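Local coordinates for protein Lpg2148(MvcA) (Legionella pneumophila subsp. pneumophila str. Philadelphia 1, PDB 6K11) that probably acts as a deamidase-type Legionella effector that removes ubiquitin from the host ubiquitin-conjugating enzyme UBE2N and so regulates its activity, at residues Gly32-Glu37 with Ala372-Leu377; Pro132-Val136 with Ala190-Cys195; Ser267-Leu273 with Ala302-Arg308. All coordinates share one frame; numbering follows the deposited sequence.

Contact 1 of 3, residues Gly32-Glu37 with Ala372-Leu377; sequences GQMQAE and AMTEHL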
loop_
_atom_site.group_PDB
_atom_site.type_symbol
_atom_site.label_atom_id
_atom_site.label_comp_id
_atom_site.label_asym_id
_atom_site.label_seq_id
_atom_site.Cartn_x
_atom_site.Cartn_y
_atom_site.Cartn_z
ATOM N N GLY A 32 -12.123 18.940 4.346
ATOM C CA GLY A 32 -11.326 20.157 4.362
ATOM C C GLY A 32 -10.776 20.483 5.739
ATOM O O GLY A 32 -9.611 20.864 5.876
ATOM N N GLN A 33 -11.605 20.347 6.780
ATOM C CA GLN A 33 -11.096 20.571 8.134
ATOM C C GLN A 33 -10.010 19.562 8.497
ATOM O O GLN A 33 -9.017 19.913 9.147
ATOM C CB GLN A 33 -12.248 20.518 9.153
ATOM C CG GLN A 33 -13.192 21.705 9.016
ATOM C CD GLN A 33 -13.957 22.010 10.315
ATOM O OE1 GLN A 33 -14.010 21.190 11.229
ATOM N NE2 GLN A 33 -14.545 23.196 10.387
ATOM N N MET A 34 -10.172 18.297 8.099
ATOM C CA MET A 34 -9.147 17.326 8.479
ATOM C C MET A 34 -7.845 17.562 7.707
ATOM O O MET A 34 -6.756 17.320 8.250
ATOM C CB MET A 34 -9.659 15.895 8.283
ATOM C CG MET A 34 -10.785 15.461 9.277
ATOM S SD MET A 34 -10.522 15.885 11.051
ATOM C CE MET A 34 -9.166 14.812 11.496
ATOM N N GLN A 35 -7.935 18.058 6.462
ATOM C CA GLN A 35 -6.737 18.458 5.717
ATOM C C GLN A 35 -6.009 19.603 6.423
ATOM O O GLN A 35 -4.783 19.574 6.575
ATOM C CB GLN A 35 -7.110 18.866 4.284
ATOM C CG GLN A 35 -7.519 17.682 3.379
ATOM C CD GLN A 35 -8.209 18.093 2.070
ATOM O OE1 GLN A 35 -8.836 19.159 1.966
ATOM N NE2 GLN A 35 -8.083 17.235 1.054
ATOM N N ALA A 36 -6.755 20.626 6.857
ATOM C CA ALA A 36 -6.153 21.720 7.627
ATOM C C ALA A 36 -5.417 21.200 8.858
ATOM O O ALA A 36 -4.250 21.547 9.095
ATOM C CB ALA A 36 -7.231 22.729 8.031
ATOM N N GLU A 37 -6.080 20.351 9.652
ATOM C CA GLU A 37 -5.471 19.886 10.899
ATOM C C GLU A 37 -4.232 19.035 10.636
ATOM O O GLU A 37 -3.266 19.089 11.410
ATOM C CB GLU A 37 -6.521 19.145 11.744
ATOM C CG GLU A 37 -7.621 20.112 12.278
ATOM C CD GLU A 37 -8.810 19.423 12.952
ATOM O OE1 GLU A 37 -8.665 18.276 13.427
ATOM O OE2 GLU A 37 -9.896 20.045 13.001
ATOM N N ALA A 372 -13.273 25.039 3.195
ATOM C CA ALA A 372 -13.263 24.579 4.583
ATOM C C ALA A 372 -11.840 24.480 5.120
ATOM O O ALA A 372 -11.562 24.863 6.270
ATOM C CB ALA A 372 -13.976 23.231 4.697
ATOM N N MET A 373 -10.926 23.950 4.310
ATOM C CA MET A 373 -9.527 23.869 4.721
ATOM C C MET A 373 -8.965 25.256 5.015
ATOM O O MET A 373 -8.313 25.470 6.050
ATOM C CB MET A 373 -8.699 23.166 3.632
ATOM C CG MET A 373 -7.219 22.983 3.991
ATOM S SD MET A 373 -6.170 22.250 2.689
ATOM C CE MET A 373 -4.555 22.443 3.453
ATOM N N THR A 374 -9.213 26.216 4.119
ATOM C CA THR A 374 -8.633 27.549 4.271
ATOM C C THR A 374 -9.197 28.258 5.499
ATOM O O THR A 374 -8.454 28.836 6.300
ATOM C CB THR A 374 -8.894 28.381 3.017
ATOM O OG1 THR A 374 -8.385 27.689 1.865
ATOM C CG2 THR A 374 -8.212 29.733 3.131
ATOM N N GLU A 375 -10.522 28.221 5.664
ATOM C CA GLU A 375 -11.131 28.889 6.809
ATOM C C GLU A 375 -10.703 28.233 8.120
ATOM O O GLU A 375 -10.431 28.927 9.108
ATOM C CB GLU A 375 -12.653 28.903 6.643
ATOM C CG GLU A 375 -13.090 29.696 5.404
ATOM C CD GLU A 375 -14.602 29.838 5.245
ATOM O OE1 GLU A 375 -15.044 30.791 4.552
ATOM O OE2 GLU A 375 -15.349 28.992 5.795
ATOM N N HIS A 376 -10.591 26.901 8.139
ATOM C CA HIS A 376 -10.177 26.214 9.359
ATOM C C HIS A 376 -8.730 26.546 9.714
ATOM O O HIS A 376 -8.398 26.755 10.890
ATOM C CB HIS A 376 -10.375 24.702 9.197
ATOM C CG HIS A 376 -10.465 23.951 10.492
ATOM N ND1 HIS A 376 -11.247 24.373 11.550
ATOM C CD2 HIS A 376 -9.865 22.806 10.903
ATOM C CE1 HIS A 376 -11.130 23.516 12.550
ATOM N NE2 HIS A 376 -10.299 22.558 12.186
ATOM N N LEU A 377 -7.854 26.609 8.709
ATOM C CA LEU A 377 -6.464 26.983 8.958
ATOM C C LEU A 377 -6.362 28.420 9.465
ATOM O O LEU A 377 -5.622 28.702 10.419
ATOM C CB LEU A 377 -5.662 26.795 7.670
ATOM C CG LEU A 377 -4.302 26.107 7.688
ATOM C CD1 LEU A 377 -4.264 24.926 8.637
ATOM C CD2 LEU A 377 -3.986 25.665 6.257
HETATM O O HOH W 1 -13.826 25.068 8.235
#

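Contact 2 of 3, residues Pro132-Val136 with Ala190-Cys195; sequences PIVLV and AEYSLC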
loop_
_atom_site.group_PDB
_atom_site.type_symbol
_atom_site.label_atom_id
_atom_site.label_comp_id
_atom_site.label_asym_id
_atom_site.label_seq_id
_atom_site.Cartn_x
_atom_site.Cartn_y
_atom_site.Cartn_z
ATOM N N PRO A 132 17.786 -4.788 5.877
ATOM C CA PRO A 132 18.788 -3.716 5.855
ATOM C C PRO A 132 19.986 -4.127 5.017
ATOM O O PRO A 132 20.308 -5.308 4.891
ATOM C CB PRO A 132 19.174 -3.549 7.330
ATOM C CG PRO A 132 18.912 -4.905 7.931
ATOM C CD PRO A 132 17.671 -5.407 7.214
ATOM N N ILE A 133 20.642 -3.136 4.416
ATOM C CA ILE A 133 21.784 -3.401 3.552
ATOM C C ILE A 133 23.017 -2.610 3.950
ATOM O O ILE A 133 24.071 -2.784 3.332
ATOM C CB ILE A 133 21.461 -3.138 2.064
ATOM C CG1 ILE A 133 21.007 -1.695 1.854
ATOM C CG2 ILE A 133 20.426 -4.136 1.534
ATOM C CD1 ILE A 133 21.244 -1.170 0.413
ATOM N N VAL A 134 22.923 -1.716 4.936
ATOM C CA VAL A 134 24.111 -0.992 5.371
ATOM C C VAL A 134 24.239 -1.028 6.889
ATOM O O VAL A 134 23.259 -1.158 7.634
ATOM C CB VAL A 134 24.166 0.476 4.874
ATOM C CG1 VAL A 134 24.126 0.562 3.327
ATOM C CG2 VAL A 134 23.089 1.318 5.508
ATOM N N LEU A 135 25.487 -0.908 7.331
ATOM C CA LEU A 135 25.864 -0.699 8.717
ATOM C C LEU A 135 26.335 0.743 8.856
ATOM O O LEU A 135 27.051 1.250 7.983
ATOM C CB LEU A 135 26.983 -1.673 9.120
ATOM C CG LEU A 135 27.847 -1.298 10.317
ATOM C CD1 LEU A 135 27.024 -1.384 11.599
ATOM C CD2 LEU A 135 29.076 -2.196 10.396
ATOM N N VAL A 136 25.916 1.415 9.925
ATOM C CA VAL A 136 26.322 2.795 10.187
ATOM C C VAL A 136 27.053 2.835 11.518
ATOM O O VAL A 136 26.484 2.479 12.558
ATOM C CB VAL A 136 25.131 3.767 10.208
ATOM C CG1 VAL A 136 25.600 5.171 10.592
ATOM C CG2 VAL A 136 24.386 3.772 8.855
ATOM N N ALA A 190 31.476 6.476 5.839
ATOM C CA ALA A 190 30.154 6.900 6.290
ATOM C C ALA A 190 29.256 5.703 6.582
ATOM O O ALA A 190 28.550 5.679 7.595
ATOM C CB ALA A 190 29.509 7.807 5.241
ATOM N N GLU A 191 29.262 4.714 5.696
ATOM C CA GLU A 191 28.447 3.518 5.826
ATOM C C GLU A 191 29.232 2.340 5.278
ATOM O O GLU A 191 30.169 2.506 4.493
ATOM C CB GLU A 191 27.125 3.641 5.068
ATOM C CG GLU A 191 26.354 4.915 5.343
ATOM C CD GLU A 191 24.930 4.848 4.823
ATOM O OE1 GLU A 191 24.016 5.236 5.582
ATOM O OE2 GLU A 191 24.736 4.403 3.664
ATOM N N TYR A 192 28.825 1.143 5.680
ATOM C CA TYR A 192 29.440 -0.085 5.205
ATOM C C TYR A 192 28.363 -1.049 4.742
ATOM O O TYR A 192 27.312 -1.178 5.380
ATOM C CB TYR A 192 30.302 -0.728 6.296
ATOM C CG TYR A 192 31.485 0.129 6.698
ATOM C CD1 TYR A 192 31.343 1.153 7.630
ATOM C CD2 TYR A 192 32.741 -0.073 6.125
ATOM C CE1 TYR A 192 32.428 1.951 7.997
ATOM C CE2 TYR A 192 33.829 0.717 6.487
ATOM C CZ TYR A 192 33.660 1.726 7.419
ATOM O OH TYR A 192 34.733 2.509 7.773
ATOM N N SER A 193 28.626 -1.713 3.623
ATOM C CA SER A 193 27.664 -2.659 3.077
ATOM C C SER A 193 27.633 -3.937 3.907
ATOM O O SER A 193 28.666 -4.409 4.391
ATOM C CB SER A 193 28.013 -2.994 1.624
ATOM O OG SER A 193 27.042 -3.866 1.059
ATOM N N LEU A 194 26.435 -4.494 4.075
ATOM C CA LEU A 194 26.256 -5.785 4.719
ATOM C C LEU A 194 26.184 -6.929 3.715
ATOM O O LEU A 194 25.978 -8.081 4.120
ATOM C CB LEU A 194 24.976 -5.779 5.575
ATOM C CG LEU A 194 24.767 -4.684 6.622
ATOM C CD1 LEU A 194 23.336 -4.748 7.163
ATOM C CD2 LEU A 194 25.762 -4.834 7.764
ATOM N N CYS A 195 26.344 -6.640 2.419
ATOM C CA CYS A 195 26.096 -7.608 1.358
ATOM C C CYS A 195 27.315 -7.937 0.513
ATOM O O CYS A 195 27.223 -8.832 -0.336
ATOM C CB CYS A 195 25.000 -7.098 0.412
ATOM S SG CYS A 195 23.696 -6.203 1.238
HETATM O O HOH W 2 24.943 -2.567 0.768
#

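Contact 3 of 3, residues Ser267-Leu273 with Ala302-Arg308; sequences SDKDEYL and AEFFSKR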
loop_
_atom_site.group_PDB
_atom_site.type_symbol
_atom_site.label_atom_id
_atom_site.label_comp_id
_atom_site.label_asym_id
_atom_site.label_seq_id
_atom_site.Cartn_x
_atom_site.Cartn_y
_atom_site.Cartn_z
ATOM N N SER A 267 -10.556 3.185 -17.469
ATOM C CA SER A 267 -9.734 2.491 -18.457
ATOM C C SER A 267 -10.218 1.077 -18.758
ATOM O O SER A 267 -9.679 0.456 -19.677
ATOM C CB SER A 267 -8.276 2.411 -17.984
ATOM O OG SER A 267 -8.131 1.418 -16.972
ATOM N N ASP A 268 -11.186 0.548 -17.996
ATOM C CA ASP A 268 -11.710 -0.810 -18.204
ATOM C C ASP A 268 -10.615 -1.871 -18.069
ATOM O O ASP A 268 -10.711 -2.963 -18.648
ATOM C CB ASP A 268 -12.408 -0.970 -19.570
ATOM C CG ASP A 268 -13.566 -0.006 -19.772
ATOM O OD1 ASP A 268 -14.468 0.037 -18.913
ATOM O OD2 ASP A 268 -13.572 0.707 -20.804
ATOM N N LYS A 269 -9.552 -1.576 -17.316
ATOM C CA LYS A 269 -8.559 -2.622 -17.098
ATOM C C LYS A 269 -9.117 -3.740 -16.236
ATOM O O LYS A 269 -8.611 -4.863 -16.300
ATOM C CB LYS A 269 -7.280 -2.053 -16.465
ATOM C CG LYS A 269 -6.153 -3.074 -16.412
ATOM C CD LYS A 269 -4.790 -2.438 -16.379
ATOM C CE LYS A 269 -3.741 -3.491 -16.044
ATOM N NZ LYS A 269 -2.356 -2.932 -16.127
ATOM N N ASP A 270 -10.162 -3.469 -15.449
ATOM C CA ASP A 270 -10.835 -4.548 -14.733
ATOM C C ASP A 270 -11.421 -5.568 -15.709
ATOM O O ASP A 270 -11.271 -6.783 -15.519
ATOM C CB ASP A 270 -11.921 -3.976 -13.800
ATOM C CG ASP A 270 -13.088 -3.305 -14.552
ATOM O OD1 ASP A 270 -12.856 -2.483 -15.467
ATOM O OD2 ASP A 270 -14.253 -3.585 -14.195
ATOM N N GLU A 271 -12.086 -5.089 -16.770
ATOM C CA GLU A 271 -12.701 -5.992 -17.743
ATOM C C GLU A 271 -11.639 -6.672 -18.592
ATOM O O GLU A 271 -11.758 -7.862 -18.913
ATOM C CB GLU A 271 -13.683 -5.225 -18.639
ATOM C CG GLU A 271 -14.911 -4.708 -17.895
ATOM C CD GLU A 271 -15.988 -4.157 -18.829
ATOM O OE1 GLU A 271 -16.796 -3.316 -18.362
ATOM O OE2 GLU A 271 -16.019 -4.556 -20.018
ATOM N N TYR A 272 -10.600 -5.923 -18.972
ATOM C CA TYR A 272 -9.486 -6.503 -19.713
ATOM C C TYR A 272 -8.903 -7.707 -18.981
ATOM O O TYR A 272 -8.745 -8.790 -19.561
ATOM C CB TYR A 272 -8.406 -5.450 -19.952
ATOM C CG TYR A 272 -7.272 -5.977 -20.811
ATOM C CD1 TYR A 272 -7.420 -6.109 -22.195
ATOM C CD2 TYR A 272 -6.061 -6.362 -20.238
ATOM C CE1 TYR A 272 -6.395 -6.604 -22.983
ATOM C CE2 TYR A 272 -5.027 -6.867 -21.023
ATOM C CZ TYR A 272 -5.199 -6.980 -22.387
ATOM O OH TYR A 272 -4.167 -7.471 -23.147
ATOM N N LEU A 273 -8.576 -7.538 -17.697
ATOM C CA LEU A 273 -7.934 -8.635 -16.978
ATOM C C LEU A 273 -8.927 -9.745 -16.686
ATOM O O LEU A 273 -8.554 -10.923 -16.676
ATOM C CB LEU A 273 -7.278 -8.129 -15.685
ATOM C CG LEU A 273 -6.062 -7.219 -15.888
ATOM C CD1 LEU A 273 -5.733 -6.509 -14.575
ATOM C CD2 LEU A 273 -4.833 -7.995 -16.437
ATOM N N ALA A 302 3.825 -5.391 -13.681
ATOM C CA ALA A 302 3.368 -4.339 -14.585
ATOM C C ALA A 302 2.087 -4.747 -15.311
ATOM O O ALA A 302 1.148 -3.946 -15.427
ATOM C CB ALA A 302 4.476 -3.995 -15.583
ATOM N N GLU A 303 2.029 -5.989 -15.810
ATOM C CA GLU A 303 0.827 -6.459 -16.503
ATOM C C GLU A 303 -0.413 -6.333 -15.621
ATOM O O GLU A 303 -1.473 -5.884 -16.082
ATOM C CB GLU A 303 1.003 -7.913 -16.954
ATOM C CG GLU A 303 -0.216 -8.516 -17.690
ATOM C CD GLU A 303 -0.042 -10.010 -18.050
ATOM O OE1 GLU A 303 0.985 -10.624 -17.661
ATOM O OE2 GLU A 303 -0.930 -10.570 -18.726
ATOM N N PHE A 304 -0.308 -6.731 -14.352
ATOM C CA PHE A 304 -1.502 -6.741 -13.514
ATOM C C PHE A 304 -1.806 -5.380 -12.888
ATOM O O PHE A 304 -2.981 -5.060 -12.682
ATOM C CB PHE A 304 -1.367 -7.797 -12.411
ATOM C CG PHE A 304 -1.636 -9.214 -12.885
ATOM C CD1 PHE A 304 -1.869 -9.479 -14.229
ATOM C CD2 PHE A 304 -1.622 -10.275 -11.981
ATOM C CE1 PHE A 304 -2.126 -10.792 -14.674
ATOM C CE2 PHE A 304 -1.877 -11.584 -12.406
ATOM C CZ PHE A 304 -2.134 -11.843 -13.751
ATOM N N PHE A 305 -0.790 -4.572 -12.562
ATOM C CA PHE A 305 -0.995 -3.444 -11.654
ATOM C C PHE A 305 -0.654 -2.073 -12.244
ATOM O O PHE A 305 -0.862 -1.060 -11.562
ATOM C CB PHE A 305 -0.173 -3.642 -10.359
ATOM C CG PHE A 305 -0.350 -5.006 -9.709
ATOM C CD1 PHE A 305 -1.610 -5.574 -9.570
ATOM C CD2 PHE A 305 0.752 -5.709 -9.235
ATOM C CE1 PHE A 305 -1.776 -6.833 -8.999
ATOM C CE2 PHE A 305 0.592 -6.961 -8.628
ATOM C CZ PHE A 305 -0.679 -7.518 -8.514
ATOM N N SER A 306 -0.146 -1.990 -13.469
ATOM C CA SER A 306 0.140 -0.670 -14.018
ATOM C C SER A 306 -1.158 0.040 -14.402
ATOM O O SER A 306 -2.196 -0.580 -14.606
ATOM C CB SER A 306 1.042 -0.766 -15.266
ATOM O OG SER A 306 0.264 -1.112 -16.401
ATOM N N LYS A 307 -1.077 1.355 -14.518
ATOM C CA LYS A 307 -2.094 2.090 -15.261
ATOM C C LYS A 307 -2.210 1.522 -16.680
ATOM O O LYS A 307 -1.201 1.190 -17.313
ATOM C CB LYS A 307 -1.705 3.572 -15.316
ATOM C CG LYS A 307 -2.740 4.479 -15.978
ATOM C CD LYS A 307 -2.223 5.909 -16.023
ATOM C CE LYS A 307 -3.291 6.897 -16.530
ATOM N NZ LYS A 307 -2.662 8.230 -16.819
ATOM N N ARG A 308 -3.438 1.411 -17.190
ATOM C CA ARG A 308 -3.612 0.814 -18.512
ATOM C C ARG A 308 -2.865 1.623 -19.564
ATOM O O ARG A 308 -2.933 2.856 -19.588
ATOM C CB ARG A 308 -5.097 0.697 -18.880
ATOM C CG ARG A 308 -5.310 -0.284 -20.030
ATOM C CD ARG A 308 -6.764 -0.600 -20.337
ATOM N NE ARG A 308 -6.799 -1.645 -21.363
ATOM C CZ ARG A 308 -7.877 -2.041 -22.033
ATOM N NH1 ARG A 308 -9.060 -1.488 -21.789
ATOM N NH2 ARG A 308 -7.752 -3.000 -22.958
HETATM O O HOH W 3 -5.768 2.356 -15.893
#

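Contact 1 of 3, residues Gly32-Glu37 with Ala372-Leu377
His376 and Glu37 make the direct polar link between helices 28-39 and 358-381. NE2 of the imidazole donates to Glu37 OE2 at 2.7 Å with an N-H...O angle of 150°, using the carboxylate's anti lone pair; the oxygen lies a little out of the ring plane. Over one face of the same ring lies Gln33, whose amide is stacked almost parallel to it, planes 9° apart, with CD above the ring centre. Its CG adds a CH-pi contact 4.0 Å from the His376 ring centroid. Glutamine suits this place because its methylenes and flat amide can cover an aromatic face while NE2 still reaches a water, which it shares with Ala372 O. His376 CG stands anti to the backbone N (chi1 -159°), and this brings the imidazole across to the other helix.

Beside the ring the axes of segments 32-37 and 372-377 approach to 7.3 Å. The place where a side chain would project from Gly32 is filled by Ala372 CB and Met373 N, so a residue without one suits it; Gly32 O lies 3.2 Å from Met373 CA, a CA-H...O contact. Ala36, also small, touches both Met373 CG and Leu377 CD1 with its CB. The extended Met373 chain runs on to Gln35, its SD 3.9 Å from Gln35 CB, and both side chains touch Val60 of helix 49-64, a third helix in this bundle.

The imidazole is thus held by one bond at its edge and an amide over its face, and the nearby carboxylate would probably stabilise its protonated form.

Contact 2 of 3, residues Pro132-Val136 with Ala190-Cys195
Tyr192 and Leu135 meet as an antiparallel hydrogen-bonded pair, the tyrosine ring placed so that Leu135 O lies near its plane, at the edge. Around the side chain lie Ile186 and, from helix 206-220, Ile211, and its OH bonds to Ser189 N. Two almost straight bonds join the pair, Leu135 N to Tyr192 O at 2.7 Å and Tyr192 N to Leu135 O at 2.9 Å. A third, from Leu194 N to Ile133 O, is also straight at hydrogen (170°), although the donor stands well above the carbonyl plane. Between these bonds Val134 faces Ser193 as the non-hydrogen-bonded pair, where Val134 CA comes 3.2 Å from Tyr192 O.

The side of the sheet carrying Leu135 and Tyr192 is mostly apolar next to Leu135. Leu194 CD2 rests 3.6 Å from Leu135 CB, while its CD1 branch lies against Val134 O; the branched leucine end thereby covers the backbone where the strand pairing ends. On the other side, Glu191 crosses over Val134 and runs alongside Val136, with OE1 3.6 Å from Val136 CG2. Its carboxylate lies over the valine methyls, with CG more loosely against Val136 CG2, and OE1 is paired in a salt bridge with Lys152 of the adjoining strand 152-155.

Ser193 closes the short strand with an ST turn. Its OG, set anti to the backbone N (chi1 -177°), accepts from Cys195 N at 3.2 Å, and a water joins that OG to Ile133 O. Ile133 O therefore receives two donors, a backbone N-H and this water; it and Ser193 OG each keep partners where the pairing ends and the ST turn begins.

Contact 3 of 3, residues Ser267-Leu273 with Ala302-Arg308
Tyr272 lays its CB and the CG side of its ring over one face of the Arg308 guanidinium, with CD1 only 3.2 Å from Arg308 NH2. The two side chains cross at about a right angle and their planes are 37° apart, so the overlap is slanted. The guanidinium is fixed at its edge by NH1, which donates to Ser267 O at 2.9 Å and 168°, the oxygen in the guanidinium plane. Arginine fits because its long chain, extended from CG to NE, can span from the loop after helix 294-305 to the turn between helices 261-266 and 269-274. On the way its CB packs against Ser267 CB, and a water bridges Ser267 OG to Arg308 N; Ser267 OG also hydrogen-bonds to Trp264 O of helix 261-266.

Lys269 reaches in the reverse direction. With CG anti to the backbone N (chi1 -172°) and every later torsion extended, NZ arrives at the C-terminal end of helix 294-305, donating to Ser306 O at 2.8 Å and Glu303 O at 3.1 Å. Both donations come from above the carbonyl planes. Such an ammonium group suits a helix C terminus, where carbonyls lack partners and the dipole would probably favour positive charge; a salt bridge to Glu311 supplies a further partner. Beside it Leu273 rests its CD1 3.6 Å from Phe304 O and its CD2 4.0 Å from Phe304 CD1.

Asp268 ends helix 261-266 in a Schellman motif, its positive phi turning the chain directly into helix 269-274. Trp264 of the former packs on Lys269 and Leu273, Lys13 of helix 4-19 pairs with Asp268, Asp270 and Glu271, and Phe304 stacks on Tyr281 of helix 278-288, while Phe305 meets His232 and Phe234 on strand 228-238.

From the N terminus, helix 28-39 supplies the first half of contact 1, completed only near the C terminus, on helix 358-381. That long loop encloses both other contacts. Contact 2 opens at Pro132, just after strand 120-129, and closes at Cys195, joining two strands of the mixed sheet within the MvcA insertion domain. The chain then returns along strand 228-238 of the antiparallel sheet, and contact 3 opens at Ser267 and closes at Arg308, a short loop holding helix 278-288. Contacts 2 and 3 are in series. All three are separate, their centres 35 to 43 Å apart: one joins an early helix to the C-terminal helix, one lies in the insertion, one in the helical layer by the main sheet.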